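Local coordinates for inositol monophosphatase family protein (Staphylococcus aureus, PDB 5I3S), which probably hydrolyses phosphate monoesters such as inositol monophosphate and has a sugar phosphatase fold, at residues N143-R148 with V241-L246; N220-N225 with L246-S251. All coordinates share one frame; numbering follows the deposited sequence.

Interaction 1 (N143-R148 with V241-L246)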
ATOM      1  N   ASN A 143     -12.065  15.678  -7.960  1.00 26.10           N
ATOM      2  CA  ASN A 143     -12.319  16.993  -7.340  1.00 25.33           C
ATOM      3  C   ASN A 143     -11.011  17.472  -6.734  1.00 26.33           C
ATOM      4  O   ASN A 143     -10.136  16.673  -6.340  1.00 23.53           O
ATOM      5  CB  ASN A 143     -13.349  16.861  -6.226  1.00 26.70           C
ATOM      6  CG  ASN A 143     -14.751  16.540  -6.757  1.00 30.40           C
ATOM      7  OD1 ASN A 143     -15.205  17.145  -7.744  1.00 33.95           O
ATOM      8  ND2 ASN A 143     -15.450  15.611  -6.098  1.00 27.65           N
ATOM      9  N   ASP A 144     -10.879  18.785  -6.671  1.00 26.06           N
ATOM     10  CA  ASP A 144      -9.783  19.417  -5.972  1.00 25.01           C
ATOM     11  C   ASP A 144      -9.730  19.062  -4.469  1.00 23.29           C
ATOM     12  O   ASP A 144     -10.754  18.914  -3.807  1.00 21.09           O
ATOM     13  CB  ASP A 144      -9.859  20.948  -6.161  1.00 25.94           C
ATOM     14  CG  ASP A 144      -9.456  21.400  -7.609  1.00 29.43           C
ATOM     15  OD1 ASP A 144      -8.959  20.571  -8.428  1.00 29.43           O
ATOM     16  OD2 ASP A 144      -9.629  22.601  -7.915  1.00 28.22           O
ATOM     17  N   SER A 145      -8.506  18.932  -3.949  1.00 21.30           N
ATOM     18  CA  SER A 145      -8.272  18.833  -2.514  1.00 19.77           C
ATOM     19  C   SER A 145      -7.160  19.799  -2.142  1.00 19.25           C
ATOM     20  O   SER A 145      -6.317  20.169  -2.986  1.00 17.03           O
ATOM     21  CB  SER A 145      -7.879  17.371  -2.136  1.00 19.50           C
ATOM     22  OG  SER A 145      -6.623  17.012  -2.711  1.00 18.95           O
ATOM     23  N   ASN A 146      -7.149  20.195  -0.874  1.00 19.63           N
ATOM     24  CA  ASN A 146      -5.939  20.798  -0.285  1.00 21.59           C
ATOM     25  C   ASN A 146      -4.961  19.730   0.224  1.00 20.92           C
ATOM     26  O   ASN A 146      -5.390  18.641   0.674  1.00 19.68           O
ATOM     27  CB  ASN A 146      -6.334  21.779   0.833  1.00 22.73           C
ATOM     28  CG  ASN A 146      -7.289  22.859   0.312  1.00 26.06           C
ATOM     29  OD1 ASN A 146      -6.943  23.596  -0.596  1.00 27.82           O
ATOM     30  ND2 ASN A 146      -8.517  22.904   0.849  1.00 27.55           N
ATOM     31  N   LEU A 147      -3.666  20.045   0.189  1.00 20.13           N
ATOM     32  CA  LEU A 147      -2.629  19.102   0.636  1.00 20.39           C
ATOM     33  C   LEU A 147      -2.864  18.647   2.084  1.00 23.26           C
ATOM     34  O   LEU A 147      -2.736  17.429   2.409  1.00 21.81           O
ATOM     35  CB  LEU A 147      -1.210  19.693   0.497  1.00 20.31           C
ATOM     36  CG  LEU A 147      -0.087  18.729   0.909  1.00 20.23           C
ATOM     37  CD1 LEU A 147      -0.033  17.456   0.072  1.00 19.49           C
ATOM     38  CD2 LEU A 147       1.232  19.429   0.783  1.00 22.14           C
ATOM     39  N   ARG A 148      -3.261  19.609   2.922  1.00 24.08           N
ATOM     40  CA  ARG A 148      -3.561  19.405   4.362  1.00 23.69           C
ATOM     41  C   ARG A 148      -4.628  18.323   4.651  1.00 24.41           C
ATOM     42  O   ARG A 148      -4.645  17.780   5.723  1.00 24.23           O
ATOM     43  CB  ARG A 148      -4.006  20.757   4.987  1.00 20.96           C
ATOM     44  N   VAL A 241       1.699  13.613  -9.957  1.00 17.31           N
ATOM     45  CA  VAL A 241       0.334  13.463 -10.453  1.00 15.50           C
ATOM     46  C   VAL A 241      -0.630  13.651  -9.308  1.00 16.16           C
ATOM     47  O   VAL A 241      -0.311  13.376  -8.126  1.00 15.63           O
ATOM     48  CB  VAL A 241       0.058  12.121 -11.142  1.00 15.18           C
ATOM     49  CG1 VAL A 241       0.997  11.918 -12.320  1.00 15.41           C
ATOM     50  CG2 VAL A 241       0.147  10.945 -10.207  1.00 16.23           C
ATOM     51  N   GLY A 242      -1.799  14.161  -9.649  1.00 15.37           N
ATOM     52  CA  GLY A 242      -2.761  14.492  -8.636  1.00 16.36           C
ATOM     53  C   GLY A 242      -4.040  15.084  -9.214  1.00 15.63           C
ATOM     54  O   GLY A 242      -4.148  15.307 -10.414  1.00 14.39           O
ATOM     55  N   ASN A 243      -4.975  15.362  -8.336  1.00 16.54           N
ATOM     56  CA  ASN A 243      -6.084  16.239  -8.684  1.00 18.16           C
ATOM     57  C   ASN A 243      -5.513  17.637  -8.948  1.00 19.44           C
ATOM     58  O   ASN A 243      -4.447  17.991  -8.442  1.00 21.60           O
ATOM     59  CB  ASN A 243      -7.213  16.191  -7.632  1.00 18.19           C
ATOM     60  CG  ASN A 243      -6.880  16.849  -6.285  1.00 19.24           C
ATOM     61  OD1 ASN A 243      -6.710  18.072  -6.172  1.00 20.25           O
ATOM     62  ND2 ASN A 243      -6.919  16.059  -5.229  1.00 19.61           N
ATOM     63  N   ARG A 244      -6.162  18.367  -9.837  1.00 21.11           N
ATOM     64  CA  ARG A 244      -5.748  19.708 -10.272  1.00 22.23           C
ATOM     65  C   ARG A 244      -5.317  20.572  -9.163  1.00 20.62           C
ATOM     66  O   ARG A 244      -4.177  21.035  -9.137  1.00 19.52           O
ATOM     67  CB  ARG A 244      -6.859  20.387 -11.059  1.00 24.74           C
ATOM     68  CG  ARG A 244      -6.829  19.901 -12.487  1.00 28.70           C
ATOM     69  CD  ARG A 244      -8.062  20.192 -13.332  1.00 32.86           C
ATOM     70  NE  ARG A 244      -7.809  19.538 -14.614  1.00 39.72           N
ATOM     71  CZ  ARG A 244      -6.984  19.983 -15.574  1.00 42.87           C
ATOM     72  NH1 ARG A 244      -6.365  21.156 -15.472  1.00 44.48           N
ATOM     73  NH2 ARG A 244      -6.791  19.251 -16.675  1.00 44.13           N
ATOM     74  N   GLY A 245      -6.198  20.708  -8.193  1.00 21.16           N
ATOM     75  CA  GLY A 245      -5.970  21.623  -7.099  1.00 23.09           C
ATOM     76  C   GLY A 245      -4.669  21.340  -6.357  1.00 24.09           C
ATOM     77  O   GLY A 245      -3.857  22.215  -6.069  1.00 24.16           O
ATOM     78  N   LEU A 246      -4.432  20.108  -6.009  1.00 22.60           N
ATOM     79  CA  LEU A 246      -3.316  19.980  -5.180  1.00 22.74           C
ATOM     80  C   LEU A 246      -2.042  19.634  -5.916  1.00 20.71           C
ATOM     81  O   LEU A 246      -0.953  19.768  -5.348  1.00 18.42           O
ATOM     82  CB  LEU A 246      -3.629  19.058  -4.085  1.00 24.54           C
ATOM     83  CG  LEU A 246      -2.810  17.848  -4.081  1.00 23.85           C
ATOM     84  CD1 LEU A 246      -2.780  17.503  -2.613  1.00 23.63           C
ATOM     85  CD2 LEU A 246      -3.480  16.912  -5.099  1.00 23.75           C
TER
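Asn243 CG and Ser145 OG are both turned between their own backbone N and carbonyl carbon (chi1 71° and 66°), and from these positions the two side chains meet. Asn243 ND2 donates to Ser145 OG at 2.7 Å; the bond is nearly straight (177°), and the hydroxyl lies in the amide plane. The other branch, Asn243 OD1, accepts two backbone N-H groups from opposite faces of the amide: Ser145 N at 3.0 Å, across the contact, and Leu246 N at 3.1 Å, from the first turn of the helix. The second bond makes Asn243 the N-cap of helix 244-255, so one carbonyl oxygen both caps the helix and grips the loop. Asp144 adds its carboxylate to the same helix end: its OD1 accepts from Gly245 N at 2.8 Å, with the N-H above the carboxylate plane. A negative group here would be expected to suit the positive end of the helix dipole. Farther along, Ser145 O rests 3.1 Å from Leu246 CB, and the leucines cross at about a right angle, Leu147 CD1 touching Leu246 CD1 at 3.8 Å. The loop between strands 137-138 and 151-153 is thereby held on the junction of strand 237-242 with helix 244-255, while Leu147 also packs on Ile171 of helix 164-174 and Tyr254 of helix 244-255.

Interaction 2 (N220-N225 with L246-S251)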
ATOM      1  N   ASN A 220      -9.767  14.025 -15.491  1.00 24.38           N
ATOM      2  CA  ASN A 220      -9.346  15.428 -15.240  1.00 30.01           C
ATOM      3  C   ASN A 220      -8.243  15.620 -14.250  1.00 26.57           C
ATOM      4  O   ASN A 220      -8.151  16.719 -13.686  1.00 25.24           O
ATOM      5  CB  ASN A 220     -10.538  16.344 -14.825  1.00 35.88           C
ATOM      6  CG  ASN A 220     -11.055  17.142 -15.965  1.00 43.64           C
ATOM      7  OD1 ASN A 220     -12.092  16.816 -16.546  1.00 51.20           O
ATOM      8  ND2 ASN A 220     -10.316  18.194 -16.323  1.00 53.32           N
ATOM      9  N   GLY A 221      -7.380  14.615 -14.076  1.00 24.94           N
ATOM     10  CA  GLY A 221      -6.204  14.790 -13.223  1.00 27.25           C
ATOM     11  C   GLY A 221      -5.112  15.532 -13.967  1.00 29.32           C
ATOM     12  O   GLY A 221      -5.253  15.737 -15.184  1.00 30.89           O
ATOM     13  N   GLN A 222      -4.046  15.968 -13.265  1.00 28.04           N
ATOM     14  CA  GLN A 222      -2.866  16.432 -13.964  1.00 25.91           C
ATOM     15  C   GLN A 222      -1.530  15.798 -13.615  1.00 24.84           C
ATOM     16  O   GLN A 222      -1.291  15.315 -12.511  1.00 22.10           O
ATOM     17  CB  GLN A 222      -2.729  17.929 -13.990  1.00 30.65           C
ATOM     18  CG  GLN A 222      -3.095  18.668 -12.738  1.00 34.30           C
ATOM     19  CD  GLN A 222      -2.853  20.173 -12.904  1.00 41.90           C
ATOM     20  OE1 GLN A 222      -3.232  21.012 -12.052  1.00 45.80           O
ATOM     21  NE2 GLN A 222      -2.207  20.526 -14.013  1.00 43.28           N
ATOM     22  N   ALA A 223      -0.658  15.852 -14.615  1.00 21.98           N
ATOM     23  CA  ALA A 223       0.607  15.202 -14.570  1.00 21.59           C
ATOM     24  C   ALA A 223       1.641  16.141 -15.102  1.00 18.72           C
ATOM     25  O   ALA A 223       1.417  16.785 -16.077  1.00 16.56           O
ATOM     26  CB  ALA A 223       0.587  13.934 -15.382  1.00 20.27           C
ATOM     27  N   SER A 224       2.765  16.174 -14.407  1.00 17.68           N
ATOM     28  CA  SER A 224       3.949  16.824 -14.829  1.00 16.68           C
ATOM     29  C   SER A 224       5.126  16.056 -14.221  1.00 17.32           C
ATOM     30  O   SER A 224       4.929  15.072 -13.531  1.00 16.39           O
ATOM     31  CB  SER A 224       3.968  18.255 -14.297  1.00 14.83           C
ATOM     32  OG  SER A 224       4.129  18.257 -12.890  1.00 14.01           O
ATOM     33  N   ASN A 225       6.338  16.539 -14.486  1.00 17.34           N
ATOM     34  CA  ASN A 225       7.502  16.124 -13.746  1.00 17.08           C
ATOM     35  C   ASN A 225       7.619  17.081 -12.578  1.00 17.73           C
ATOM     36  O   ASN A 225       6.696  17.912 -12.353  1.00 16.55           O
ATOM     37  CB  ASN A 225       8.734  16.061 -14.654  1.00 16.99           C
ATOM     38  CG  ASN A 225       9.324  17.402 -14.998  1.00 16.25           C
ATOM     39  OD1 ASN A 225       8.831  18.464 -14.665  1.00 17.83           O
ATOM     40  ND2 ASN A 225      10.417  17.342 -15.685  1.00 18.27           N
ATOM     41  N   LEU A 246      -4.432  20.108  -6.009  1.00 22.60           N
ATOM     42  CA  LEU A 246      -3.316  19.980  -5.180  1.00 22.74           C
ATOM     43  C   LEU A 246      -2.042  19.634  -5.916  1.00 20.71           C
ATOM     44  O   LEU A 246      -0.953  19.768  -5.348  1.00 18.42           O
ATOM     45  CB  LEU A 246      -3.629  19.058  -4.085  1.00 24.54           C
ATOM     46  CG  LEU A 246      -2.810  17.848  -4.081  1.00 23.85           C
ATOM     47  CD1 LEU A 246      -2.780  17.503  -2.613  1.00 23.63           C
ATOM     48  CD2 LEU A 246      -3.480  16.912  -5.099  1.00 23.75           C
ATOM     49  N   HIS A 247      -2.174  19.205  -7.169  1.00 19.59           N
ATOM     50  CA  HIS A 247      -1.051  19.289  -8.052  1.00 19.95           C
ATOM     51  C   HIS A 247      -0.492  20.720  -8.091  1.00 21.21           C
ATOM     52  O   HIS A 247       0.708  20.907  -7.881  1.00 23.53           O
ATOM     53  CB  HIS A 247      -1.426  18.848  -9.447  1.00 20.58           C
ATOM     54  CG  HIS A 247      -0.257  18.763 -10.369  1.00 19.67           C
ATOM     55  ND1 HIS A 247       0.328  19.878 -10.934  1.00 20.06           N
ATOM     56  CD2 HIS A 247       0.450  17.704 -10.807  1.00 19.16           C
ATOM     57  CE1 HIS A 247       1.330  19.514 -11.704  1.00 19.18           C
ATOM     58  NE2 HIS A 247       1.428  18.197 -11.641  1.00 21.72           N
ATOM     59  N   GLN A 248      -1.343  21.721  -8.305  1.00 21.86           N
ATOM     60  CA  GLN A 248      -0.866  23.121  -8.358  1.00 23.66           C
ATOM     61  C   GLN A 248      -0.313  23.628  -7.018  1.00 20.92           C
ATOM     62  O   GLN A 248       0.678  24.327  -7.026  1.00 18.37           O
ATOM     63  CB  GLN A 248      -1.904  24.101  -9.043  1.00 27.36           C
ATOM     64  CG  GLN A 248      -3.200  24.501  -8.311  1.00 31.01           C
ATOM     65  CD  GLN A 248      -4.384  24.919  -9.235  1.00 32.96           C
ATOM     66  OE1 GLN A 248      -5.551  25.055  -8.785  1.00 32.08           O
ATOM     67  NE2 GLN A 248      -4.099  25.094 -10.522  1.00 31.51           N
ATOM     68  N   GLU A 249      -0.899  23.231  -5.878  1.00 20.08           N
ATOM     69  CA  GLU A 249      -0.318  23.551  -4.540  1.00 18.23           C
ATOM     70  C   GLU A 249       1.047  22.874  -4.273  1.00 19.69           C
ATOM     71  O   GLU A 249       1.968  23.505  -3.727  1.00 19.71           O
ATOM     72  CB  GLU A 249      -1.311  23.152  -3.431  1.00 17.80           C
ATOM     73  CG  GLU A 249      -0.926  23.502  -1.977  1.00 16.12           C
ATOM     74  CD  GLU A 249      -1.910  22.971  -0.984  1.00 17.23           C
ATOM     75  OE1 GLU A 249      -2.920  22.296  -1.371  1.00 17.96           O
ATOM     76  OE2 GLU A 249      -1.656  23.159   0.237  1.00 18.99           O
ATOM     77  N   ILE A 250       1.178  21.586  -4.593  1.00 20.03           N
ATOM     78  CA  ILE A 250       2.474  20.924  -4.384  1.00 21.87           C
ATOM     79  C   ILE A 250       3.538  21.561  -5.291  1.00 21.45           C
ATOM     80  O   ILE A 250       4.641  21.852  -4.825  1.00 22.95           O
ATOM     81  CB  ILE A 250       2.444  19.387  -4.629  1.00 22.11           C
ATOM     82  CG1 ILE A 250       1.528  18.703  -3.629  1.00 23.44           C
ATOM     83  CG2 ILE A 250       3.847  18.803  -4.478  1.00 21.77           C
ATOM     84  CD1 ILE A 250       1.138  17.297  -4.014  1.00 23.91           C
ATOM     85  N   SER A 251       3.230  21.732  -6.574  1.00 21.47           N
ATOM     86  CA  SER A 251       4.188  22.314  -7.509  1.00 22.24           C
ATOM     87  C   SER A 251       4.491  23.770  -7.098  1.00 22.98           C
ATOM     88  O   SER A 251       5.653  24.105  -6.861  1.00 20.87           O
ATOM     89  CB  SER A 251       3.702  22.194  -8.946  1.00 23.38           C
ATOM     90  OG  SER A 251       4.748  22.504  -9.875  1.00 25.98           O
TER
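His247 takes Gln222 over one ring face and reaches Ser224, joining helix 244-255 to the edge strand 222-224 of the five-stranded mixed sheet in this alpha/beta part of the sugar phosphatase fold. Strand 222-224 pairs antiparallel with 237-242, the strand that leads into the helix, and the axes of strand 222-224 and helix segment 246-251 lie 29° from parallel, 9.4 Å apart at closest approach. His247 CB starts toward the strand and rests 3.7 Å from Gln222 CG. CG of the histidine is anti to its backbone N (chi1 -173°), beside the carbonyl carbon, and meets the same Gln222 CG. The ring then receives the glutamine over one face: Gln222 CG sits 4.1 Å from the ring centroid, a CH-pi contact, and Gln222 CD comes within 3.8 Å of His247 ND1. Beyond CG the glutamine chain is extended, and its amide plane stacks at 25° to the imidazole. On the other limb of the ring, His247 CD2 approaches the backbone Gln222 O at 3.4 Å. At its tip the ring meets Ser224: CE1 and NE2 both come up to the hydroxyl, which stands at the ring edge, near its plane. His247 NE2 donates to Ser224 OG at 3.0 Å, so the buried imidazole N-H is satisfied by the strand. The histidine also touches Leu240 of strand 237-242. Ala223, directed away from the helix, packs instead on Leu213 and Leu216 of helix 206-218, so successive residues of the strand serve different helices. The hydroxyl that accepts from the histidine is itself a donor: Ser224 OG donates to Asn225 O at 2.6 Å, in the carbonyl plane and on a lone pair.

Overall arrangement
Along the chain, residues 143-148 come first, in the loop before strand 151-153; 220-225 follow, then 241-246 and 246-251. Interaction 1 closes a span of 92 residues and interaction 2 one of 20. The segments alternate, so the two closures cross rather than nest. Leu246 belongs to both ranges but makes its contacts in interaction 1, and the two centres are about 7 Å apart. Strands 222-224 and 237-242 are successive in the chain and neighbours in one sheet, joined directly by Gln222 N and Gly242 O. Helix 244-255 is common to both: its first residues take the loop, His247, directly after Leu246, takes the edge strand, and Glu249 OE1 reaches back to Leu147 N.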